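Local structure of citrate lyase (Yersinia pestis, 3QLL) at residues S236-E241 against I261-T266. The protein is a CitE-like protein, probably a magnesium-dependent lyase of the HpcH/HpaI aldolase and citrate lyase family. Residues are numbered along the deposited sequence; the frame is centred on the assembly and turned at random.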
ATOM      1  N   SER A 236      20.145 -19.384   4.491  1.00 56.45           N
ATOM      2  CA  SER A 236      20.251 -18.190   3.657  1.00 58.30           C
ATOM      3  C   SER A 236      18.898 -17.439   3.567  1.00 59.46           C
ATOM      4  O   SER A 236      18.851 -16.229   3.734  1.00 53.91           O
ATOM      5  CB  SER A 236      20.769 -18.549   2.273  1.00 53.69           C
ATOM      6  OG  SER A 236      20.808 -17.370   1.496  1.00 82.79           O
ATOM      7  N   GLY A 237      17.812 -18.149   3.255  1.00 59.59           N
ATOM      8  CA  GLY A 237      16.501 -17.519   3.172  1.00 51.93           C
ATOM      9  C   GLY A 237      16.056 -16.873   4.470  1.00 54.15           C
ATOM     10  O   GLY A 237      15.510 -15.774   4.472  1.00 51.66           O
ATOM     11  N   LEU A 238      16.412 -17.489   5.584  1.00 56.10           N
ATOM     12  CA  LEU A 238      16.082 -16.965   6.887  1.00 49.10           C
ATOM     13  C   LEU A 238      16.800 -15.652   7.154  1.00 60.51           C
ATOM     14  O   LEU A 238      16.198 -14.697   7.661  1.00 57.41           O
ATOM     15  CB  LEU A 238      16.466 -17.974   7.970  1.00 44.41           C
ATOM     16  CG  LEU A 238      16.364 -17.508   9.424  1.00 48.94           C
ATOM     17  CD1 LEU A 238      14.903 -17.125   9.760  1.00 45.03           C
ATOM     18  CD2 LEU A 238      16.936 -18.506  10.397  1.00 42.96           C
ATOM     19  N   GLN A 239      18.093 -15.621   6.834  1.00 57.81           N
ATOM     20  CA  GLN A 239      18.933 -14.430   6.986  1.00 62.07           C
ATOM     21  C   GLN A 239      18.455 -13.238   6.155  1.00 62.60           C
ATOM     22  O   GLN A 239      18.397 -12.107   6.635  1.00 64.86           O
ATOM     23  CB  GLN A 239      20.398 -14.749   6.626  1.00 63.93           C
ATOM     24  CG  GLN A 239      21.124 -15.619   7.645  1.00 63.30           C
ATOM     25  CD  GLN A 239      22.510 -16.085   7.213  1.00 69.44           C
ATOM     26  OE1 GLN A 239      22.894 -15.970   6.026  1.00 71.66           O
ATOM     27  NE2 GLN A 239      23.238 -16.710   8.139  1.00 58.68           N
ATOM     28  N   SER A 240      18.169 -13.520   4.896  1.00 55.70           N
ATOM     29  CA  SER A 240      17.682 -12.551   3.949  1.00 50.44           C
ATOM     30  C   SER A 240      16.338 -11.938   4.410  1.00 52.46           C
ATOM     31  O   SER A 240      16.182 -10.704   4.395  1.00 46.80           O
ATOM     32  CB  SER A 240      17.547 -13.180   2.572  1.00 59.68           C
ATOM     33  OG  SER A 240      17.033 -12.248   1.643  1.00 80.70           O
ATOM     34  N   GLU A 241      15.376 -12.800   4.788  1.00 48.30           N
ATOM     35  CA  GLU A 241      14.044 -12.351   5.228  1.00 50.02           C
ATOM     36  C   GLU A 241      14.155 -11.506   6.498  1.00 55.93           C
ATOM     37  O   GLU A 241      13.473 -10.437   6.631  1.00 47.08           O
ATOM     38  CB  GLU A 241      13.070 -13.536   5.430  1.00 48.66           C
ATOM     39  CG  GLU A 241      11.646 -13.097   5.768  1.00 51.87           C
ATOM     40  CD  GLU A 241      10.598 -14.232   5.728  1.00 56.31           C
ATOM     41  OE1 GLU A 241      10.163 -14.707   6.803  1.00 58.75           O
ATOM     42  OE2 GLU A 241      10.198 -14.631   4.596  1.00 53.44           O
ATOM     43  N   ILE A 261      16.901 -19.512  16.025  1.00 55.56           N
ATOM     44  CA  ILE A 261      16.960 -18.502  17.081  1.00 67.57           C
ATOM     45  C   ILE A 261      18.239 -17.676  17.087  1.00 72.76           C
ATOM     46  O   ILE A 261      18.182 -16.455  17.218  1.00 73.10           O
ATOM     47  CB  ILE A 261      16.746 -19.125  18.488  1.00 63.21           C
ATOM     48  CG1 ILE A 261      15.341 -19.716  18.591  1.00 63.52           C
ATOM     49  CG2 ILE A 261      16.891 -18.077  19.588  1.00 67.89           C
ATOM     50  CD1 ILE A 261      14.271 -18.726  18.324  1.00 67.07           C
ATOM     51  N   SER A 262      19.388 -18.333  16.967  1.00 79.06           N
ATOM     52  CA  SER A 262      20.657 -17.623  17.045  1.00 80.41           C
ATOM     53  C   SER A 262      20.797 -16.664  15.851  1.00 67.26           C
ATOM     54  O   SER A 262      21.250 -15.529  16.005  1.00 65.64           O
ATOM     55  CB  SER A 262      21.846 -18.610  17.107  1.00 78.84           C
ATOM     56  OG  SER A 262      22.234 -19.113  15.841  1.00 80.63           O
ATOM     57  N   THR A 263      20.404 -17.119  14.670  1.00 57.77           N
ATOM     58  CA  THR A 263      20.417 -16.258  13.484  1.00 60.11           C
ATOM     59  C   THR A 263      19.570 -14.991  13.674  1.00 59.38           C
ATOM     60  O   THR A 263      20.037 -13.878  13.396  1.00 57.75           O
ATOM     61  CB  THR A 263      19.890 -17.025  12.249  1.00 61.80           C
ATOM     62  OG1 THR A 263      20.745 -18.163  11.989  1.00 62.89           O
ATOM     63  CG2 THR A 263      19.896 -16.146  11.043  1.00 50.95           C
ATOM     64  N   ILE A 264      18.363 -15.161  14.200  1.00 50.79           N
ATOM     65  CA  ILE A 264      17.446 -14.057  14.394  1.00 51.18           C
ATOM     66  C   ILE A 264      17.991 -13.109  15.483  1.00 62.38           C
ATOM     67  O   ILE A 264      17.962 -11.877  15.331  1.00 67.02           O
ATOM     68  CB  ILE A 264      16.044 -14.549  14.777  1.00 49.82           C
ATOM     69  CG1 ILE A 264      15.350 -15.200  13.573  1.00 62.78           C
ATOM     70  CG2 ILE A 264      15.225 -13.408  15.345  1.00 43.75           C
ATOM     71  CD1 ILE A 264      14.037 -15.936  13.927  1.00 59.18           C
ATOM     72  N   ASN A 265      18.469 -13.675  16.588  1.00 58.75           N
ATOM     73  CA  ASN A 265      19.068 -12.878  17.649  1.00 62.68           C
ATOM     74  C   ASN A 265      20.208 -11.992  17.202  1.00 65.22           C
ATOM     75  O   ASN A 265      20.217 -10.782  17.446  1.00 68.87           O
ATOM     76  CB  ASN A 265      19.539 -13.777  18.791  1.00 60.71           C
ATOM     77  CG  ASN A 265      18.382 -14.250  19.639  1.00 67.15           C
ATOM     78  OD1 ASN A 265      17.285 -13.706  19.538  1.00 66.63           O
ATOM     79  ND2 ASN A 265      18.619 -15.227  20.498  1.00 70.12           N
ATOM     80  N   THR A 266      21.141 -12.601  16.497  1.00 66.25           N
ATOM     81  CA  THR A 266      22.317 -11.904  16.019  1.00 71.00           C
ATOM     82  C   THR A 266      21.986 -10.743  15.099  1.00 73.72           C
ATOM     83  O   THR A 266      22.518  -9.648  15.278  1.00 76.15           O
ATOM     84  CB  THR A 266      23.268 -12.861  15.284  1.00 70.25           C
ATOM     85  OG1 THR A 266      23.599 -13.949  16.148  1.00 74.46           O
ATOM     86  CG2 THR A 266      24.518 -12.122  14.855  1.00 66.57           C
TER
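Q239 meets T263 with the aliphatic base of its side chain rather than with its flat amide: neither face nor edge of the amide rests on residues 261-266, and its nearest amide atom, Q239 NE2, stays 4.5 Å from T263 CG2. Q239 CG instead comes within 3.7 Å of T263 CG2, the two side chains crossing at about a right angle. A long, flexible glutamine suits this border, since its methylenes can pack while the extended chain carries the amide onward at the exposed surface. The other flat group is the S262 peptide carbonyl, gripped twice from opposite faces: T266 N makes the helical bond, and T266 OG1 donates at 2.8 Å, tilted 34° from the plane. This internal bond ties the threonine hydroxyl to its own helix.

Deeper in the contact, L238 and T263 reach toward each other tip to tip, with L238 CD2 3.8 Å from T263 CB. Chi1 of 172° swings the leucine CG toward the other helix, and chi2 then splits the methyls, CD2 to T263 and CD1 toward I264; this branching fills a buried position. Partly exposed T263 offers CB and CG2 while also carrying a hydroxyl. L238 CD1 lies a looser 4.3 Å from I264 CG1. Beta-branched I264 is buried and also packs on A255 and S47, so it links this seam to the barrel wall; L238 also packs on F229 of a loop and K253 of strand 252-255.

The segment axes, 10.0 Å apart at closest approach and inclined by 26°, belong to consecutive outer helices of the eight-stranded TIM barrel, which flank strand 252-255 in sequence. With 169 Å² buried and methyl, methylene and methine carbons doing the touching, the helices are joined here by van der Waals packing and apolar burial, without a polar bond between the two segments to fix their spacing.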